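Local coordinates for hypothetical sugar ABC-transporter sugar binding protein (PDB 7BVT) that binds cyclic alpha-maltosyl-(1→6)-maltose and, as a solute-binding protein, probably delivers this sugar to an ABC transporter for uptake, at residues T174-T179 and S240-Y245; E195-N200 and Q232-L237; A246-F251 and A259-W264; T279-Y284 and G288-N293. All coordinates share one frame; numbering follows the deposited sequence.

Followed from the N terminus, the four contacts illustrate how one lobe of a solute-binding protein is built up around a sugar site. Interaction 1 closes a long loop, from helix 165-179 to the turn after helix 225-239. Nested inside it, interaction 2 joins helix 195-207 to helix 225-239. From 240-245 the chain runs straight into interaction 3, where 246-251 folds back on strand 258-262. Interaction 4 follows in series, where the connection between strands 277-280 and 292-301 folds on itself. None of the loops cross. Leu237 meets Ser243 between interactions 1 and 2, Asn200 meets Gln260 between 2 and 3, and Trp199 meets Asn293 between 2 and 4; Trp199 and Trp264 line the glycan pocket together.

Interaction 1: T174-T179 and S240-Y245; sequences TILDET and SGVSPY
Leu176 carries nearly all of the apolar contact, setting its two methyl groups against the backbone of Ser240, Gly241 and Val242. Leu176 CD2 does most of the touching, 3.5 Å from Ser240 O and 3.7 Å from Gly241 C. The other branch follows the same peptide, with Leu176 CD1 3.9 Å from Gly241 O. Between side chains the touch is lighter, Leu176 CD2 standing 4.4 Å from Val242 CG2. With CG anti to the backbone N (chi1 176°), the leucine is thrown out from its helix toward the turn. Gly241, just past helix 225-239, is the first residue to leave helical angles, and its phi is positive (81°). A side chain on it would head for Leu176 CD2, so the absence of a CB suits both the turn and the close fit. The contact thus joins the last turns of helix 165-179 to the exit of helix 225-239, near the outer end of this lobe.

Polar groups find their partners away from this interface. At the end of its helix Thr179 sends OG1 to Ile175 O at 2.7 Å, from above the carbonyl plane, while Thr179 N reaches the same oxygen from the opposite face at 2.8 Å. On the other side, Ser240 OG turns back to the carbonyls of Asp236 and Leu237.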
# COMPACT_ATOMS: atom_id res chain seq x y z
N THR A 174 -20.65 -11.77 -17.48
CA THR A 174 -20.71 -13.18 -17.92
C THR A 174 -20.68 -14.11 -16.70
O THR A 174 -21.47 -15.04 -16.62
CB THR A 174 -19.59 -13.43 -18.89
OG1 THR A 174 -19.83 -12.65 -20.05
CG2 THR A 174 -19.45 -14.89 -19.29
N ILE A 175 -19.80 -13.88 -15.75
CA ILE A 175 -19.73 -14.71 -14.54
C ILE A 175 -21.08 -14.66 -13.81
O ILE A 175 -21.62 -15.71 -13.40
CB ILE A 175 -18.56 -14.31 -13.64
CG1 ILE A 175 -17.23 -14.61 -14.31
CG2 ILE A 175 -18.67 -14.99 -12.29
CD1 ILE A 175 -16.02 -14.04 -13.57
N LEU A 176 -21.64 -13.47 -13.65
CA LEU A 176 -22.91 -13.36 -12.91
C LEU A 176 -24.01 -14.11 -13.70
O LEU A 176 -24.76 -14.86 -13.06
CB LEU A 176 -23.24 -11.88 -12.74
CG LEU A 176 -24.58 -11.59 -12.08
CD1 LEU A 176 -24.59 -12.07 -10.63
CD2 LEU A 176 -24.95 -10.14 -12.29
N ASP A 177 -24.10 -13.85 -15.00
CA ASP A 177 -25.17 -14.38 -15.90
C ASP A 177 -25.08 -15.92 -15.87
O ASP A 177 -26.12 -16.60 -15.75
CB ASP A 177 -25.06 -13.81 -17.32
CG ASP A 177 -25.52 -12.37 -17.44
OD1 ASP A 177 -26.08 -11.85 -16.48
OD2 ASP A 177 -25.24 -11.79 -18.46
N GLU A 178 -23.87 -16.47 -16.00
CA GLU A 178 -23.63 -17.92 -16.18
C GLU A 178 -23.61 -18.65 -14.84
O GLU A 178 -23.98 -19.81 -14.85
CB GLU A 178 -22.35 -18.16 -16.97
CG GLU A 178 -22.41 -17.69 -18.40
CD GLU A 178 -23.45 -18.35 -19.33
OE1 GLU A 178 -23.91 -19.44 -19.01
OE2 GLU A 178 -23.76 -17.77 -20.37
N THR A 179 -23.22 -18.04 -13.72
CA THR A 179 -23.03 -18.79 -12.44
C THR A 179 -23.87 -18.27 -11.27
O THR A 179 -23.86 -18.95 -10.21
CB THR A 179 -21.57 -18.82 -11.99
OG1 THR A 179 -21.21 -17.54 -11.45
CG2 THR A 179 -20.68 -19.18 -13.14
N SER A 240 -25.34 -3.26 -11.81
CA SER A 240 -25.48 -4.47 -12.69
C SER A 240 -25.64 -5.74 -11.85
O SER A 240 -25.95 -6.78 -12.45
CB SER A 240 -24.33 -4.59 -13.64
OG SER A 240 -23.09 -4.77 -12.96
N GLY A 241 -25.30 -5.71 -10.55
CA GLY A 241 -25.15 -6.91 -9.72
C GLY A 241 -23.82 -7.64 -9.88
O GLY A 241 -23.63 -8.63 -9.14
N VAL A 242 -22.95 -7.17 -10.78
CA VAL A 242 -21.59 -7.81 -10.94
C VAL A 242 -20.81 -7.69 -9.64
O VAL A 242 -20.14 -8.67 -9.26
CB VAL A 242 -20.83 -7.25 -12.14
CG1 VAL A 242 -19.37 -7.69 -12.11
CG2 VAL A 242 -21.49 -7.64 -13.45
N SER A 243 -20.92 -6.56 -8.94
CA SER A 243 -20.21 -6.28 -7.66
C SER A 243 -21.20 -5.83 -6.59
O SER A 243 -21.38 -4.63 -6.42
CB SER A 243 -19.21 -5.17 -7.90
OG SER A 243 -18.35 -5.54 -8.96
N PRO A 244 -21.95 -6.73 -5.92
CA PRO A 244 -22.97 -6.25 -5.01
C PRO A 244 -22.40 -5.37 -3.90
O PRO A 244 -21.31 -5.59 -3.44
CB PRO A 244 -23.61 -7.53 -4.44
CG PRO A 244 -23.37 -8.54 -5.53
CD PRO A 244 -22.00 -8.19 -6.09
N TYR A 245 -23.24 -4.47 -3.43
CA TYR A 245 -22.97 -3.63 -2.25
C TYR A 245 -22.88 -4.48 -0.99
O TYR A 245 -23.68 -5.44 -0.82
CB TYR A 245 -24.04 -2.55 -2.08
CG TYR A 245 -23.87 -1.80 -0.78
CD1 TYR A 245 -22.74 -1.05 -0.55
CD2 TYR A 245 -24.83 -1.86 0.22
CE1 TYR A 245 -22.58 -0.34 0.64
CE2 TYR A 245 -24.67 -1.19 1.42
CZ TYR A 245 -23.55 -0.40 1.62
OH TYR A 245 -23.40 0.25 2.82

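Interaction 2: E195-N200 and Q232-L237; sequences EGLTWN and QYWVDL. With GLC (alpha-D-glucopyranose), chain B; GLC (alpha-D-glucopyranose), chain C.
Trp234 reaches across from helix 225-239 and puts the far rim of its indole against Asn200 and Leu197 of the facing helix. Its CG is anti to the carbonyl carbon (chi1 -74°), which sends the ring toward the other helix; the side chain spans the 10.6 Å between the CA atoms of Trp234 and Asn200, the benzo rim making the touch. Asn200 meets the edge of that ring: its C atom lies 3.8 Å from Trp234 CZ2, close to the ring plane, and its CB 4.0 Å from Trp234 CH2. Leu197 comes nearest through its backbone, Leu197 O lying 4.0 Å from Trp234 CH2, and adds a looser apolar touch, CG to Trp234 CZ3 at 4.4 Å. The indole N-H is spent on Asn204 OD1, a turn beyond Asn200 on helix 195-207, and Asn200 ND2 is held by Gln260 OE1.

From the same helix Trp199 serves the glycan pocket. One glucose (chain C) lays C6 over a face of its ring, 3.5 Å above the plane and offset toward the rim, consistent with the sugar-aromatic packing common in carbohydrate sites. A second glucose (chain B) accepts a hydrogen bond at the ring edge, Trp199 NE1 to O6, 3.1 Å and nearly straight at 168°. Replacing the indole by an alanine is likely to cost the chain B O6 this N-H and remove the flat surface under the chain C glucose.

The two helices lie among helix 377-392, which receives Thr198 and Trp234, helix 165-179, which covers Tyr233 and Leu237, and strand 140-147, which backs Trp199 and Asn200.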
# COMPACT_ATOMS: atom_id res chain seq x y z
N GLU A 195 -10.43 2.93 5.21
CA GLU A 195 -9.24 2.84 4.30
C GLU A 195 -9.43 1.74 3.25
O GLU A 195 -8.92 1.92 2.09
CB GLU A 195 -7.94 2.61 5.07
CG GLU A 195 -6.71 2.91 4.23
CD GLU A 195 -6.62 4.36 3.84
OE1 GLU A 195 -7.26 5.20 4.56
OE2 GLU A 195 -5.91 4.67 2.84
N GLY A 196 -10.11 0.63 3.57
CA GLY A 196 -10.43 -0.38 2.54
C GLY A 196 -11.12 0.28 1.36
O GLY A 196 -10.74 0.05 0.22
N LEU A 197 -12.17 1.05 1.58
CA LEU A 197 -12.89 1.71 0.47
C LEU A 197 -11.96 2.72 -0.18
O LEU A 197 -11.75 2.66 -1.39
CB LEU A 197 -14.18 2.36 1.02
CG LEU A 197 -15.15 2.93 0.00
CD1 LEU A 197 -16.53 3.18 0.63
CD2 LEU A 197 -14.65 4.23 -0.58
N THR A 198 -11.42 3.66 0.60
CA THR A 198 -10.66 4.79 0.05
C THR A 198 -9.49 4.29 -0.79
O THR A 198 -9.31 4.78 -1.90
CB THR A 198 -10.19 5.73 1.16
OG1 THR A 198 -11.36 6.21 1.80
CG2 THR A 198 -9.30 6.83 0.64
N TRP A 199 -8.69 3.37 -0.29
CA TRP A 199 -7.41 3.05 -0.96
C TRP A 199 -7.67 2.13 -2.16
O TRP A 199 -6.91 2.21 -3.12
CB TRP A 199 -6.39 2.54 0.05
CG TRP A 199 -6.02 1.10 0.07
CD1 TRP A 199 -6.83 0.02 0.28
CD2 TRP A 199 -4.69 0.57 -0.05
NE1 TRP A 199 -6.10 -1.14 0.24
CE2 TRP A 199 -4.79 -0.84 0.05
CE3 TRP A 199 -3.44 1.14 -0.26
CZ2 TRP A 199 -3.65 -1.65 0.02
CZ3 TRP A 199 -2.33 0.33 -0.31
CH2 TRP A 199 -2.45 -1.05 -0.24
N ASN A 200 -8.77 1.38 -2.16
CA ASN A 200 -9.19 0.66 -3.38
C ASN A 200 -9.71 1.63 -4.43
O ASN A 200 -9.40 1.46 -5.63
CB ASN A 200 -10.20 -0.42 -3.02
CG ASN A 200 -9.57 -1.69 -2.51
OD1 ASN A 200 -9.66 -2.01 -1.30
ND2 ASN A 200 -8.88 -2.37 -3.38
N GLN A 232 -18.47 6.31 -11.15
CA GLN A 232 -19.53 5.75 -12.05
C GLN A 232 -19.18 4.30 -12.36
O GLN A 232 -20.10 3.46 -12.46
CB GLN A 232 -19.61 6.55 -13.33
CG GLN A 232 -20.84 6.18 -14.17
CD GLN A 232 -22.11 6.57 -13.45
OE1 GLN A 232 -22.34 7.77 -13.15
NE2 GLN A 232 -22.95 5.59 -13.14
N TYR A 233 -17.89 3.99 -12.43
CA TYR A 233 -17.44 2.58 -12.64
C TYR A 233 -17.91 1.70 -11.48
O TYR A 233 -18.49 0.61 -11.71
CB TYR A 233 -15.93 2.54 -12.81
CG TYR A 233 -15.19 1.23 -12.91
CD1 TYR A 233 -15.54 0.24 -13.79
CD2 TYR A 233 -13.98 1.11 -12.26
CE1 TYR A 233 -14.77 -0.90 -13.95
CE2 TYR A 233 -13.17 -0.01 -12.41
CZ TYR A 233 -13.57 -1.00 -13.28
OH TYR A 233 -12.76 -2.08 -13.48
N TRP A 234 -17.59 2.10 -10.25
CA TRP A 234 -18.07 1.40 -9.06
C TRP A 234 -19.60 1.28 -9.12
O TRP A 234 -20.12 0.20 -8.87
CB TRP A 234 -17.61 2.05 -7.74
CG TRP A 234 -16.15 1.81 -7.44
CD1 TRP A 234 -15.08 1.95 -8.30
CD2 TRP A 234 -15.59 1.48 -6.18
NE1 TRP A 234 -13.91 1.66 -7.65
CE2 TRP A 234 -14.20 1.33 -6.36
CE3 TRP A 234 -16.13 1.20 -4.93
CZ2 TRP A 234 -13.35 1.02 -5.31
CZ3 TRP A 234 -15.30 0.87 -3.89
CH2 TRP A 234 -13.92 0.74 -4.08
N VAL A 235 -20.29 2.39 -9.37
CA VAL A 235 -21.78 2.36 -9.24
C VAL A 235 -22.37 1.47 -10.35
O VAL A 235 -23.32 0.71 -10.08
CB VAL A 235 -22.36 3.78 -9.26
CG1 VAL A 235 -23.87 3.77 -9.41
CG2 VAL A 235 -21.94 4.52 -8.00
N ASP A 236 -21.73 1.48 -11.51
CA ASP A 236 -22.19 0.64 -12.64
C ASP A 236 -22.01 -0.83 -12.30
O ASP A 236 -22.89 -1.63 -12.64
CB ASP A 236 -21.49 0.93 -13.96
CG ASP A 236 -21.90 2.24 -14.59
OD1 ASP A 236 -22.85 2.85 -14.12
OD2 ASP A 236 -21.22 2.65 -15.55
N LEU A 237 -20.87 -1.20 -11.72
CA LEU A 237 -20.60 -2.60 -11.27
C LEU A 237 -21.66 -3.03 -10.25
O LEU A 237 -22.16 -4.16 -10.33
CB LEU A 237 -19.19 -2.73 -10.68
CG LEU A 237 -18.08 -2.67 -11.72
CD1 LEU A 237 -16.73 -2.38 -11.08
CD2 LEU A 237 -18.01 -4.01 -12.48
C1 GLC B . -7.32 -1.61 3.94
C2 GLC B . -8.32 -2.08 5.01
C3 GLC B . -7.98 -3.53 5.37
C4 GLC B . -8.02 -4.44 4.13
C5 GLC B . -7.27 -3.83 2.91
C6 GLC B . -7.81 -4.38 1.62
O2 GLC B . -8.22 -1.23 6.17
O3 GLC B . -8.88 -4.02 6.38
O4 GLC B . -7.44 -5.70 4.50
O5 GLC B . -7.50 -2.40 2.77
O6 GLC B . -6.84 -4.09 0.61
C1 GLC C . -1.85 -2.76 3.74
C2 GLC C . -0.84 -1.68 3.49
C3 GLC C . -1.25 -0.41 4.20
C4 GLC C . -2.67 -0.05 3.76
C5 GLC C . -3.62 -1.18 4.14
C6 GLC C . -5.05 -0.87 3.68
O2 GLC C . 0.44 -2.20 3.82
O3 GLC C . -0.29 0.62 3.89
O4 GLC C . -3.14 1.12 4.40
O5 GLC C . -3.21 -2.34 3.45
O6 GLC C . -5.95 -1.66 4.45

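Interaction 3: A246-F251 and A259-W264; sequences AKWGEF and AQEGSW. With GLC (alpha-D-glucopyranose), chain D; GLC (alpha-D-glucopyranose), chain C.
Trp248 and Phe251 converge on Ala259, whose CB fits between the two rings. Ala259 CB is 3.6 Å from Phe251 CD2 and 3.8 Å from Trp248 CH2. Trp248 has CG anti to the backbone N (chi1 177°), which swings its ring toward the strand although its CB does not point there. The indole comes edge-on to the backbone, Trp248 CH2 lying 3.3 Å from Gln260 O, near the ring plane; Phe251 turns a face toward Ala259 N and an edge to Glu261 OE2, which lies 3.6 Å from Phe251 CD2. The carboxylate of Glu261 is tilted by 49° to the indole and 38° to the phenyl ring. Its OE2 also lies close to Glu252 OE2, and a raised pKa for one is plausible. Trp248 sits within a type II turn from Lys247 to Glu250 and Phe251 just after it; Asp185 accepts the N-H groups of Gly249, third in the turn, and Phe251.

At the other end of 259-264 the ring of Trp264 is sandwiched: Gly262 CA lies 3.5 Å above one face, and C2 of a glucose (chain D) 3.8 Å above the opposite face. A serine in its place would probably leave this glucose without its platform and open a gap beside Gly262. Strand 258-262 runs from the Trp248 and Phe251 cluster toward the pocket, where Trp264 follows it; such aromatic platforms are a hallmark of carbohydrate-binding proteins.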
# COMPACT_ATOMS: atom_id res chain seq x y z
N ALA A 246 -21.92 -4.17 -0.13
CA ALA A 246 -21.73 -4.81 1.20
C ALA A 246 -21.56 -6.33 1.06
O ALA A 246 -22.07 -7.11 1.91
CB ALA A 246 -22.88 -4.43 2.11
N LYS A 247 -20.79 -6.77 0.08
CA LYS A 247 -20.53 -8.21 -0.20
C LYS A 247 -19.04 -8.44 -0.41
O LYS A 247 -18.68 -9.37 -1.13
CB LYS A 247 -21.31 -8.67 -1.43
CG LYS A 247 -22.82 -8.83 -1.21
CD LYS A 247 -23.18 -9.72 -0.05
CE LYS A 247 -22.59 -11.10 -0.15
NZ LYS A 247 -23.25 -12.04 0.80
N TRP A 248 -18.18 -7.65 0.21
CA TRP A 248 -16.72 -7.92 0.14
C TRP A 248 -16.45 -9.33 0.67
O TRP A 248 -17.05 -9.70 1.67
CB TRP A 248 -15.91 -6.88 0.93
CG TRP A 248 -14.44 -7.21 0.90
CD1 TRP A 248 -13.69 -7.82 1.87
CD2 TRP A 248 -13.58 -7.05 -0.23
NE1 TRP A 248 -12.40 -8.02 1.43
CE2 TRP A 248 -12.32 -7.59 0.13
CE3 TRP A 248 -13.74 -6.51 -1.50
CZ2 TRP A 248 -11.22 -7.54 -0.74
CZ3 TRP A 248 -12.67 -6.51 -2.37
CH2 TRP A 248 -11.42 -6.99 -1.99
N GLY A 249 -15.55 -10.08 0.04
CA GLY A 249 -15.02 -11.33 0.61
C GLY A 249 -15.61 -12.54 -0.07
O GLY A 249 -15.10 -13.67 0.17
N GLU A 250 -16.59 -12.35 -0.97
CA GLU A 250 -17.10 -13.49 -1.79
C GLU A 250 -15.98 -14.15 -2.60
O GLU A 250 -15.95 -15.41 -2.75
CB GLU A 250 -18.25 -13.04 -2.68
CG GLU A 250 -19.47 -12.64 -1.91
CD GLU A 250 -19.94 -13.65 -0.87
OE1 GLU A 250 -20.25 -14.80 -1.28
OE2 GLU A 250 -19.97 -13.29 0.33
N PHE A 251 -15.07 -13.36 -3.16
CA PHE A 251 -13.96 -13.85 -3.98
C PHE A 251 -13.08 -14.73 -3.10
O PHE A 251 -12.71 -15.84 -3.52
CB PHE A 251 -13.14 -12.68 -4.54
CG PHE A 251 -11.84 -13.12 -5.13
CD1 PHE A 251 -11.78 -13.96 -6.23
CD2 PHE A 251 -10.64 -12.75 -4.54
CE1 PHE A 251 -10.57 -14.37 -6.75
CE2 PHE A 251 -9.45 -13.23 -5.01
CZ PHE A 251 -9.40 -14.04 -6.11
N ALA A 259 -11.21 -9.81 -7.49
CA ALA A 259 -11.14 -8.71 -6.49
C ALA A 259 -9.82 -8.00 -6.67
O ALA A 259 -8.83 -8.61 -7.09
CB ALA A 259 -11.29 -9.26 -5.09
N GLN A 260 -9.77 -6.72 -6.26
CA GLN A 260 -8.45 -6.11 -6.01
C GLN A 260 -7.90 -6.70 -4.72
O GLN A 260 -8.65 -6.80 -3.73
CB GLN A 260 -8.56 -4.59 -5.90
CG GLN A 260 -8.77 -3.97 -7.23
CD GLN A 260 -8.90 -2.47 -7.27
OE1 GLN A 260 -8.90 -1.74 -6.23
NE2 GLN A 260 -9.03 -2.00 -8.49
N GLU A 261 -6.65 -7.15 -4.77
CA GLU A 261 -5.97 -7.76 -3.63
C GLU A 261 -4.55 -7.22 -3.53
O GLU A 261 -3.84 -7.09 -4.54
CB GLU A 261 -5.97 -9.30 -3.76
CG GLU A 261 -7.37 -9.89 -3.62
CD GLU A 261 -7.98 -9.93 -2.24
OE1 GLU A 261 -7.33 -9.50 -1.26
OE2 GLU A 261 -9.15 -10.44 -2.15
N GLY A 262 -4.10 -7.07 -2.28
CA GLY A 262 -2.71 -6.69 -2.04
C GLY A 262 -1.76 -7.80 -2.35
O GLY A 262 -2.14 -8.98 -2.35
N SER A 263 -0.52 -7.44 -2.67
CA SER A 263 0.53 -8.37 -3.12
C SER A 263 0.80 -9.40 -2.01
O SER A 263 1.23 -10.52 -2.35
CB SER A 263 1.80 -7.63 -3.53
OG SER A 263 2.18 -6.77 -2.48
N TRP A 264 0.57 -9.05 -0.74
CA TRP A 264 0.78 -10.01 0.37
C TRP A 264 -0.08 -11.26 0.18
O TRP A 264 0.30 -12.31 0.72
CB TRP A 264 0.53 -9.35 1.72
CG TRP A 264 -0.85 -8.81 1.88
CD1 TRP A 264 -1.94 -9.50 2.32
CD2 TRP A 264 -1.32 -7.48 1.61
NE1 TRP A 264 -3.05 -8.71 2.33
CE2 TRP A 264 -2.71 -7.46 1.90
CE3 TRP A 264 -0.72 -6.32 1.14
CZ2 TRP A 264 -3.50 -6.32 1.72
CZ3 TRP A 264 -1.50 -5.19 1.02
CH2 TRP A 264 -2.85 -5.18 1.32
C1 GLC D . -2.05 -7.30 6.40
C2 GLC D . -0.89 -7.02 5.42
C3 GLC D . -0.61 -5.52 5.34
C4 GLC D . -1.88 -4.73 5.05
C5 GLC D . -2.95 -5.06 6.08
C6 GLC D . -4.26 -4.38 5.85
O1 GLC D . -1.76 -7.08 7.81
O2 GLC D . 0.35 -7.76 5.67
O3 GLC D . 0.35 -5.30 4.33
O4 GLC D . -1.68 -3.28 5.07
O5 GLC D . -3.17 -6.49 6.03
O6 GLC D . -5.32 -4.92 6.72
C1 GLC C . -1.85 -2.76 3.74
C2 GLC C . -0.84 -1.68 3.49
C3 GLC C . -1.25 -0.41 4.20
C4 GLC C . -2.67 -0.05 3.76
C5 GLC C . -3.62 -1.18 4.14
C6 GLC C . -5.05 -0.87 3.68
O2 GLC C . 0.44 -2.20 3.82
O3 GLC C . -0.29 0.62 3.89
O4 GLC C . -3.14 1.12 4.40
O5 GLC C . -3.21 -2.34 3.45
O6 GLC C . -5.95 -1.66 4.45

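Interaction 4: T279-Y284 and G288-N293; sequences TAQVPY and GEPATN
Gly288 meets Tyr284 at the ring edge, its C atom 4.0 Å from Tyr284 CD2 and near the ring plane. At the next residue the touch is again through backbone: Glu289 C lies 3.4 Å from Tyr284 CD2, while the carboxylate side chain sets off away from the tyrosine. Pro290 then packs over a face of the Tyr284 ring in a CH-pi contact: its CG is 3.9 Å from the ring centroid and 20° off the normal. Tyr284 has its CG between the backbone N and the carbonyl carbon (chi1 67°), which brings the ring alongside the proline, the two pointing the same way. An extended Gln281 also reaches Pro290, its OE1 3.7 Å from Pro290 CB.

Strands 277-280 and 292-301 both pair antiparallel with strand 140-147 in the mixed sheet, and 281-291 forms the connection between them, its two arms touching here through side chains, backbone atoms and a water. At Ala291 that water donates to Val282 O (2.8 Å) and accepts from Ala291 N (3.1 Å). Thr292, near the start of strand 292-301, bonds through OG1 to Leu142 O, and the same Thr292 OG1 lies 4.4 Å from Val282 CG2.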
# COMPACT_ATOMS: atom_id res chain seq x y z
N THR A 279 -3.33 -13.70 -11.28
CA THR A 279 -3.06 -12.30 -10.90
C THR A 279 -2.83 -11.52 -12.18
O THR A 279 -2.44 -12.07 -13.24
CB THR A 279 -1.88 -12.21 -9.93
OG1 THR A 279 -0.72 -12.58 -10.67
CG2 THR A 279 -2.06 -13.02 -8.68
N ALA A 280 -3.05 -10.21 -12.11
CA ALA A 280 -2.76 -9.32 -13.24
C ALA A 280 -2.64 -7.89 -12.76
O ALA A 280 -3.07 -7.60 -11.61
CB ALA A 280 -3.86 -9.37 -14.27
N GLN A 281 -2.08 -7.08 -13.64
CA GLN A 281 -2.16 -5.62 -13.53
C GLN A 281 -3.62 -5.23 -13.26
O GLN A 281 -4.54 -5.84 -13.85
CB GLN A 281 -1.60 -5.01 -14.82
CG GLN A 281 -1.75 -3.50 -14.92
CD GLN A 281 -1.17 -2.94 -16.18
OE1 GLN A 281 -0.13 -2.27 -16.15
NE2 GLN A 281 -1.78 -3.26 -17.31
N VAL A 282 -3.86 -4.20 -12.46
CA VAL A 282 -5.26 -3.74 -12.23
C VAL A 282 -5.83 -3.25 -13.54
O VAL A 282 -5.22 -2.41 -14.21
CB VAL A 282 -5.38 -2.63 -11.18
CG1 VAL A 282 -6.86 -2.34 -10.96
CG2 VAL A 282 -4.76 -3.08 -9.86
N PRO A 283 -7.01 -3.77 -13.98
CA PRO A 283 -7.58 -3.25 -15.23
C PRO A 283 -7.77 -1.74 -15.17
O PRO A 283 -8.19 -1.22 -14.13
CB PRO A 283 -8.91 -3.95 -15.37
CG PRO A 283 -8.68 -5.27 -14.64
CD PRO A 283 -7.78 -4.91 -13.48
N TYR A 284 -7.50 -1.06 -16.29
CA TYR A 284 -7.56 0.42 -16.37
C TYR A 284 -8.33 0.87 -17.59
O TYR A 284 -8.54 0.09 -18.53
CB TYR A 284 -6.17 1.03 -16.31
CG TYR A 284 -5.24 0.77 -17.47
CD1 TYR A 284 -4.48 -0.38 -17.54
CD2 TYR A 284 -5.04 1.74 -18.42
CE1 TYR A 284 -3.55 -0.57 -18.56
CE2 TYR A 284 -4.15 1.56 -19.47
CZ TYR A 284 -3.39 0.41 -19.53
OH TYR A 284 -2.46 0.27 -20.53
N GLY A 288 -7.48 6.02 -20.08
CA GLY A 288 -6.72 6.34 -18.87
C GLY A 288 -5.35 5.72 -18.88
O GLY A 288 -4.71 5.59 -19.94
N GLU A 289 -4.85 5.38 -17.70
CA GLU A 289 -3.44 4.97 -17.52
C GLU A 289 -3.39 3.92 -16.41
O GLU A 289 -4.27 3.86 -15.53
CB GLU A 289 -2.54 6.16 -17.13
CG GLU A 289 -2.88 6.71 -15.75
CD GLU A 289 -2.35 8.11 -15.44
OE1 GLU A 289 -1.34 8.19 -14.74
OE2 GLU A 289 -2.97 9.10 -15.89
N PRO A 290 -2.35 3.10 -16.40
CA PRO A 290 -2.14 2.15 -15.33
C PRO A 290 -1.84 2.91 -14.03
O PRO A 290 -1.14 3.91 -14.05
CB PRO A 290 -0.92 1.32 -15.78
CG PRO A 290 -0.81 1.61 -17.25
CD PRO A 290 -1.32 3.02 -17.45
N ALA A 291 -2.37 2.41 -12.93
CA ALA A 291 -2.04 2.93 -11.59
C ALA A 291 -2.34 1.88 -10.56
O ALA A 291 -3.28 1.12 -10.75
CB ALA A 291 -2.82 4.19 -11.28
N THR A 292 -1.63 1.98 -9.45
CA THR A 292 -2.00 1.27 -8.23
C THR A 292 -1.59 2.08 -7.00
O THR A 292 -1.10 3.20 -7.17
CB THR A 292 -1.48 -0.17 -8.26
OG1 THR A 292 -2.10 -0.82 -7.15
CG2 THR A 292 0.02 -0.24 -8.16
N ASN A 293 -1.87 1.53 -5.82
CA ASN A 293 -1.69 2.21 -4.52
C ASN A 293 -0.62 1.44 -3.72
O ASN A 293 -0.65 0.22 -3.75
CB ASN A 293 -3.01 2.22 -3.76
CG ASN A 293 -3.21 3.46 -2.94
OD1 ASN A 293 -2.25 4.17 -2.61
ND2 ASN A 293 -4.45 3.69 -2.63
O HOH W 1 -3.44 -0.36 -13.66